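Long-range contacts in 389aa long hypothetical nucleolar protein (Pyrococcus horikoshii, PDB 5ZVE), which methylates the C5 position of cytosine 72 in several tRNAs, using S-adenosyl-L-methionine as the methyl donor: residues I202-A207 against I270-P275; G315-Y320 against I376-K381. One frame throughout, in Å; residues are numbered along the deposited sequence.

Contact 1 (I202-A207 against I270-P275); sequences IDMAAA and ILLDAP. With SAH (S-adenosyl-L-homocysteine), chain C.
M204 reaches across to two side chains of the neighbouring strand, its methyl CE abutting CG2 of I270 at 3.4 Å, a tight fit, while CG and SD rest against CD1 of L272. CG of M204 sits between the backbone N and the carbonyl carbon (chi1 49°), and the bend at chi3 (61°) folds the methyl back toward I270. I202 and I270 line this same face of the sheet, CB of I202 lying 4.1 Å from CG1 of I270. On the other face, D203 and L271 run side by side and point the same way, with CD2 of L271 3.7 Å from OD2 of D203; that carboxylate oxygen is held by T212. Two parallel-strand backbone bonds join the segments, from L271 N to I202 O and, longer at 3.3 Å, from M204 N to L271 O. Beyond D203 the first segment turns into a loop while L272 and D273 continue their strand, and the two draw apart at the place where the Rossmann-like fold of class I methyltransferases receives its cofactor, the C-terminal ends of parallel strands. Here the amino group of S-adenosyl-L-homocysteine bridges the two segments: its N donates to OD2 of D273 at 2.7 Å and to the backbone O of A205 at 3.0 Å. OD2 of D273 also forms a salt bridge with K211, and OD1 is bonded to S321. The methyl of A205 faces 270-275, its CB 3.6 Å from D273 O and 3.4 Å from the ligand's O4', and P275 sets its ring beside the same ribose oxygen and C8 of the adenine.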
loop_
_atom_site.group_PDB
_atom_site.type_symbol
_atom_site.label_atom_id
_atom_site.label_comp_id
_atom_site.label_asym_id
_atom_site.label_seq_id
_atom_site.Cartn_x
_atom_site.Cartn_y
_atom_site.Cartn_z
ATOM N N ILE A 202 9.049 -9.111 -16.275
ATOM C CA ILE A 202 7.935 -9.827 -15.671
ATOM C C ILE A 202 7.574 -9.304 -14.285
ATOM O O ILE A 202 8.417 -9.253 -13.390
ATOM C CB ILE A 202 8.225 -11.330 -15.548
ATOM C CG1 ILE A 202 8.579 -11.930 -16.912
ATOM C CG2 ILE A 202 7.026 -12.041 -14.929
ATOM C CD1 ILE A 202 8.871 -13.418 -16.858
ATOM N N ASP A 203 6.314 -8.913 -14.128
ATOM C CA ASP A 203 5.727 -8.613 -12.825
ATOM C C ASP A 203 4.851 -9.803 -12.435
ATOM O O ASP A 203 3.773 -9.984 -12.996
ATOM C CB ASP A 203 4.920 -7.311 -12.892
ATOM C CG ASP A 203 4.587 -6.745 -11.525
ATOM O OD1 ASP A 203 4.738 -7.457 -10.511
ATOM O OD2 ASP A 203 4.183 -5.565 -11.470
ATOM N N MET A 204 5.306 -10.620 -11.487
ATOM C CA MET A 204 4.662 -11.917 -11.278
ATOM C C MET A 204 3.590 -11.904 -10.198
ATOM O O MET A 204 2.935 -12.913 -9.959
ATOM C CB MET A 204 5.695 -12.997 -10.932
ATOM C CG MET A 204 6.689 -12.634 -9.843
ATOM S SD MET A 204 7.844 -14.000 -9.549
ATOM C CE MET A 204 8.600 -14.111 -11.142
ATOM N N ALA A 205 3.403 -10.757 -9.559
ATOM C CA ALA A 205 2.269 -10.547 -8.674
ATOM C C ALA A 205 1.836 -9.104 -8.846
ATOM O O ALA A 205 2.117 -8.255 -7.999
ATOM C CB ALA A 205 2.633 -10.845 -7.233
ATOM N N ALA A 206 1.140 -8.835 -9.946
ATOM C CA ALA A 206 1.096 -7.486 -10.496
ATOM C C ALA A 206 -0.156 -6.690 -10.157
ATOM O O ALA A 206 -0.096 -5.466 -10.099
ATOM C CB ALA A 206 1.262 -7.555 -12.007
ATOM N N ALA A 207 -1.277 -7.366 -9.918
ATOM C CA ALA A 207 -2.546 -6.668 -9.717
ATOM C C ALA A 207 -2.605 -6.003 -8.344
ATOM O O ALA A 207 -2.075 -6.544 -7.375
ATOM C CB ALA A 207 -3.711 -7.631 -9.897
ATOM N N ILE A 270 12.862 -9.084 -13.369
ATOM C CA ILE A 270 11.672 -9.580 -12.704
ATOM C C ILE A 270 11.365 -8.760 -11.462
ATOM O O ILE A 270 12.233 -8.553 -10.611
ATOM C CB ILE A 270 11.816 -11.061 -12.313
ATOM C CG1 ILE A 270 11.799 -11.948 -13.560
ATOM C CG2 ILE A 270 10.702 -11.460 -11.382
ATOM C CD1 ILE A 270 11.862 -13.434 -13.253
ATOM N N LEU A 271 10.129 -8.284 -11.371
ATOM C CA LEU A 271 9.639 -7.686 -10.142
ATOM C C LEU A 271 8.790 -8.673 -9.359
ATOM O O LEU A 271 7.834 -9.249 -9.886
ATOM C CB LEU A 271 8.827 -6.424 -10.434
ATOM C CG LEU A 271 8.101 -5.874 -9.204
ATOM C CD1 LEU A 271 9.102 -5.446 -8.149
ATOM C CD2 LEU A 271 7.190 -4.717 -9.582
ATOM N N LEU A 272 9.143 -8.864 -8.095
ATOM C CA LEU A 272 8.355 -9.710 -7.217
ATOM C C LEU A 272 7.872 -8.889 -6.027
ATOM O O LEU A 272 8.519 -8.833 -4.979
ATOM C CB LEU A 272 9.163 -10.931 -6.760
ATOM C CG LEU A 272 8.489 -11.916 -5.801
ATOM C CD1 LEU A 272 7.105 -12.311 -6.292
ATOM C CD2 LEU A 272 9.358 -13.152 -5.620
ATOM N N ASP A 273 6.738 -8.229 -6.215
ATOM C CA ASP A 273 6.095 -7.495 -5.138
ATOM C C ASP A 273 5.160 -8.482 -4.460
ATOM O O ASP A 273 3.974 -8.553 -4.770
ATOM C CB ASP A 273 5.351 -6.275 -5.682
ATOM C CG ASP A 273 4.746 -5.423 -4.590
ATOM O OD1 ASP A 273 5.372 -5.294 -3.516
ATOM O OD2 ASP A 273 3.645 -4.877 -4.812
ATOM N N ALA A 274 5.707 -9.230 -3.512
ATOM C CA ALA A 274 5.123 -10.503 -3.111
ATOM C C ALA A 274 3.959 -10.353 -2.142
ATOM O O ALA A 274 3.944 -9.437 -1.319
ATOM C CB ALA A 274 6.199 -11.388 -2.501
ATOM N N PRO A 275 2.970 -11.257 -2.249
ATOM C CA PRO A 275 1.949 -11.381 -1.206
ATOM C C PRO A 275 2.627 -11.572 0.141
ATOM O O PRO A 275 3.582 -12.342 0.235
ATOM C CB PRO A 275 1.152 -12.621 -1.628
ATOM C CG PRO A 275 2.043 -13.348 -2.593
ATOM C CD PRO A 275 2.811 -12.276 -3.298
HETATM N N SAH C . 2.278 -5.411 -7.064
HETATM C CA SAH C . 0.887 -4.984 -6.949
HETATM C CB SAH C . 0.254 -5.496 -5.656
HETATM C CG SAH C . 0.644 -6.914 -5.230
HETATM S SD SAH C . -0.475 -7.531 -3.948
HETATM C C SAH C . 0.715 -3.468 -7.083
HETATM O O SAH C . 1.678 -2.703 -7.019
HETATM O OXT SAH C . -0.394 -2.969 -7.264
HETATM C "C5'" SAH C . 0.008 -9.264 -4.189
HETATM C "C4'" SAH C . -0.728 -9.970 -5.325
HETATM O "O4'" SAH C . -0.264 -11.300 -5.444
HETATM C "C3'" SAH C . -2.237 -10.068 -5.138
HETATM O "O3'" SAH C . -2.874 -9.332 -6.155
HETATM C "C2'" SAH C . -2.580 -11.535 -5.321
HETATM O "O2'" SAH C . -3.647 -11.678 -6.226
HETATM C "C1'" SAH C . -1.317 -12.106 -5.933
HETATM N N9 SAH C . -1.094 -13.537 -5.638
HETATM C C8 SAH C . -1.259 -14.205 -4.451
HETATM N N7 SAH C . -0.928 -15.506 -4.638
HETATM C C5 SAH C . -0.557 -15.678 -5.926
HETATM C C6 SAH C . -0.131 -16.788 -6.647
HETATM N N6 SAH C . -0.024 -17.981 -6.066
HETATM N N1 SAH C . 0.188 -16.645 -7.980
HETATM C C2 SAH C . 0.082 -15.410 -8.592
HETATM N N3 SAH C . -0.343 -14.314 -7.873
HETATM C C4 SAH C . -0.657 -14.448 -6.561
#

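Contact 2 (G315-Y320 against I376-K381); sequences GGVLVY and IAKLRK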
loop_
_atom_site.group_PDB
_atom_site.type_symbol
_atom_site.label_atom_id
_atom_site.label_comp_id
_atom_site.label_asym_id
_atom_site.label_seq_id
_atom_site.Cartn_x
_atom_site.Cartn_y
_atom_site.Cartn_z
ATOM N N GLY A 315 22.900 -12.880 -15.306
ATOM C CA GLY A 315 23.045 -11.444 -15.457
ATOM C C GLY A 315 21.726 -10.706 -15.269
ATOM O O GLY A 315 21.680 -9.476 -15.311
ATOM N N GLY A 316 20.652 -11.456 -15.054
ATOM C CA GLY A 316 19.342 -10.863 -14.865
ATOM C C GLY A 316 19.148 -10.276 -13.482
ATOM O O GLY A 316 19.893 -10.579 -12.550
ATOM N N VAL A 317 18.121 -9.445 -13.347
ATOM C CA VAL A 317 17.892 -8.711 -12.112
ATOM C C VAL A 317 16.524 -9.027 -11.516
ATOM O O VAL A 317 15.504 -9.014 -12.212
ATOM C CB VAL A 317 18.001 -7.196 -12.336
ATOM C CG1 VAL A 317 17.621 -6.433 -11.066
ATOM C CG2 VAL A 317 19.402 -6.834 -12.795
ATOM N N LEU A 318 16.511 -9.320 -10.221
ATOM C CA LEU A 318 15.263 -9.500 -9.492
ATOM C C LEU A 318 15.101 -8.410 -8.446
ATOM O O LEU A 318 16.018 -8.135 -7.670
ATOM C CB LEU A 318 15.215 -10.879 -8.827
ATOM C CG LEU A 318 14.095 -11.111 -7.804
ATOM C CD1 LEU A 318 12.737 -11.190 -8.476
ATOM C CD2 LEU A 318 14.363 -12.368 -6.988
ATOM N N VAL A 319 13.939 -7.771 -8.443
ATOM C CA VAL A 319 13.595 -6.876 -7.354
ATOM C C VAL A 319 12.482 -7.511 -6.535
ATOM O O VAL A 319 11.398 -7.804 -7.047
ATOM C CB VAL A 319 13.173 -5.474 -7.851
ATOM C CG1 VAL A 319 12.409 -4.738 -6.764
ATOM C CG2 VAL A 319 14.395 -4.676 -8.271
ATOM N N TYR A 320 12.779 -7.735 -5.261
ATOM C CA TYR A 320 11.838 -8.311 -4.317
ATOM C C TYR A 320 11.374 -7.245 -3.336
ATOM O O TYR A 320 12.192 -6.548 -2.738
ATOM C CB TYR A 320 12.496 -9.483 -3.587
ATOM C CG TYR A 320 11.666 -10.160 -2.522
ATOM C CD1 TYR A 320 10.757 -11.164 -2.850
ATOM C CD2 TYR A 320 11.831 -9.841 -1.179
ATOM C CE1 TYR A 320 10.015 -11.809 -1.870
ATOM C CE2 TYR A 320 11.092 -10.477 -0.195
ATOM C CZ TYR A 320 10.187 -11.465 -0.546
ATOM O OH TYR A 320 9.449 -12.102 0.432
ATOM N N ILE A 376 12.709 -3.614 0.419
ATOM C CA ILE A 376 13.126 -3.712 -0.978
ATOM C C ILE A 376 14.495 -4.371 -1.098
ATOM O O ILE A 376 15.464 -3.918 -0.489
ATOM C CB ILE A 376 13.206 -2.327 -1.669
ATOM C CG1 ILE A 376 11.931 -1.509 -1.450
ATOM C CG2 ILE A 376 13.491 -2.486 -3.157
ATOM C CD1 ILE A 376 11.996 -0.110 -2.089
ATOM N N ALA A 377 14.569 -5.439 -1.885
ATOM C CA ALA A 377 15.840 -6.081 -2.192
ATOM C C ALA A 377 16.069 -6.117 -3.698
ATOM O O ALA A 377 15.162 -6.450 -4.459
ATOM C CB ALA A 377 15.881 -7.494 -1.612
ATOM N N LYS A 378 17.285 -5.791 -4.125
ATOM C CA LYS A 378 17.635 -5.852 -5.540
ATOM C C LYS A 378 18.767 -6.834 -5.764
ATOM O O LYS A 378 19.847 -6.679 -5.192
ATOM C CB LYS A 378 18.047 -4.479 -6.067
ATOM C CG LYS A 378 18.424 -4.490 -7.539
ATOM C CD LYS A 378 19.241 -3.269 -7.903
ATOM C CE LYS A 378 19.456 -3.191 -9.400
ATOM N NZ LYS A 378 20.348 -2.063 -9.766
ATOM N N LEU A 379 18.531 -7.831 -6.612
ATOM C CA LEU A 379 19.520 -8.888 -6.813
ATOM C C LEU A 379 19.901 -9.136 -8.264
ATOM O O LEU A 379 19.106 -8.938 -9.185
ATOM C CB LEU A 379 19.029 -10.205 -6.227
ATOM C CG LEU A 379 18.769 -10.308 -4.731
ATOM C CD1 LEU A 379 18.905 -11.738 -4.327
ATOM C CD2 LEU A 379 19.735 -9.494 -3.960
ATOM N N ARG A 380 21.130 -9.606 -8.436
ATOM C CA ARG A 380 21.671 -9.974 -9.730
ATOM C C ARG A 380 21.948 -11.482 -9.749
ATOM O O ARG A 380 22.601 -12.009 -8.844
ATOM C CB ARG A 380 22.942 -9.166 -10.002
ATOM C CG ARG A 380 23.846 -9.675 -11.106
ATOM C CD ARG A 380 23.189 -9.562 -12.467
ATOM N NE ARG A 380 22.573 -8.261 -12.742
ATOM C CZ ARG A 380 23.222 -7.101 -12.821
ATOM N NH1 ARG A 380 24.535 -7.051 -12.654
ATOM N NH2 ARG A 380 22.553 -5.985 -13.081
ATOM N N LYS A 381 21.431 -12.172 -10.764
ATOM C CA LYS A 381 21.639 -13.613 -10.898
ATOM C C LYS A 381 23.008 -13.909 -11.502
ATOM O O LYS A 381 23.202 -13.763 -12.710
ATOM C CB LYS A 381 20.544 -14.244 -11.760
ATOM C CG LYS A 381 20.723 -15.737 -11.976
ATOM C CD LYS A 381 19.554 -16.341 -12.734
ATOM C CE LYS A 381 19.715 -17.849 -12.874
ATOM N NZ LYS A 381 18.555 -18.484 -13.561
#
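Residues 316-320 and 376-381 pair as antiparallel strands whose axes come within 4.7 Å at 160°, with L318 opposite L379 and Y320 opposite A377 in hydrogen-bonded pairs. Each of these two pairs is closed by reciprocal N-H to O bonds, the shortest from L379 N to L318 O at 2.7 Å. At the far end the ladder is finished by K381 N to G316 O and G315 N to K381 O, both 2.8 Å. V317 and R380 form a non-hydrogen-bonded pair, and their side chains cross on the face shared with V319 and K378. The R380 chain bends at chi2 (67°) and chi3 (48°), which carries its guanidinium back over the partner strand; CG2 of V317 meets the edge of this group, 3.3 Å from NH2. CD of R380 lies against the G315 carbonyl, and NE is 3.0 Å from G315 O but at an angle too poor for a hydrogen bond. NH1 of R380 makes a long, weak ion pair with E345. An alanine in place of R380 would probably uncover CG2 of V317 and the G315 carbonyl and leave E345 without that partner. Strand 374-381, antiparallel and set between 316-322 and 342-344, matches the reversed seventh strand of the class I methyltransferase fold. K378 is extended, with CG anti to the backbone N, and its CG lies 4.1 Å from both CG1 of V317 and CG2 of V319; helix 184-193 covers V319, I376 and K378. L318, L379, Y320 and A377 point to the other face, where helix 331-339 packs on them. The tyrosine ring leads away from A377, and its OH is bonded to the backbone O of E329. The I309 and L312 carbonyls and D384 hold NZ of K381.

In the fold
Contacts 1 and 2 have centres 12 Å apart in one mixed sheet of the methyltransferase domain, and contact 1 is complete, at P275, before contact 2 begins at G315. Strands 267-273 and 316-322 are parallel neighbours, and the four strands of the two contacts lie side by side in the order 201-203, 267-273, 316-322, 374-381. Probable hydrogen bonds from L272 N to V319 O and from V319 N to I270 O stitch the middle two together. The pairing of contact 1 ends at the cofactor, whereas that of contact 2 lies farther out, the V319 side chain about 10 Å from the ligand at nearest atoms. Contact 2 thus flanks the cofactor-binding strands without touching the ligand.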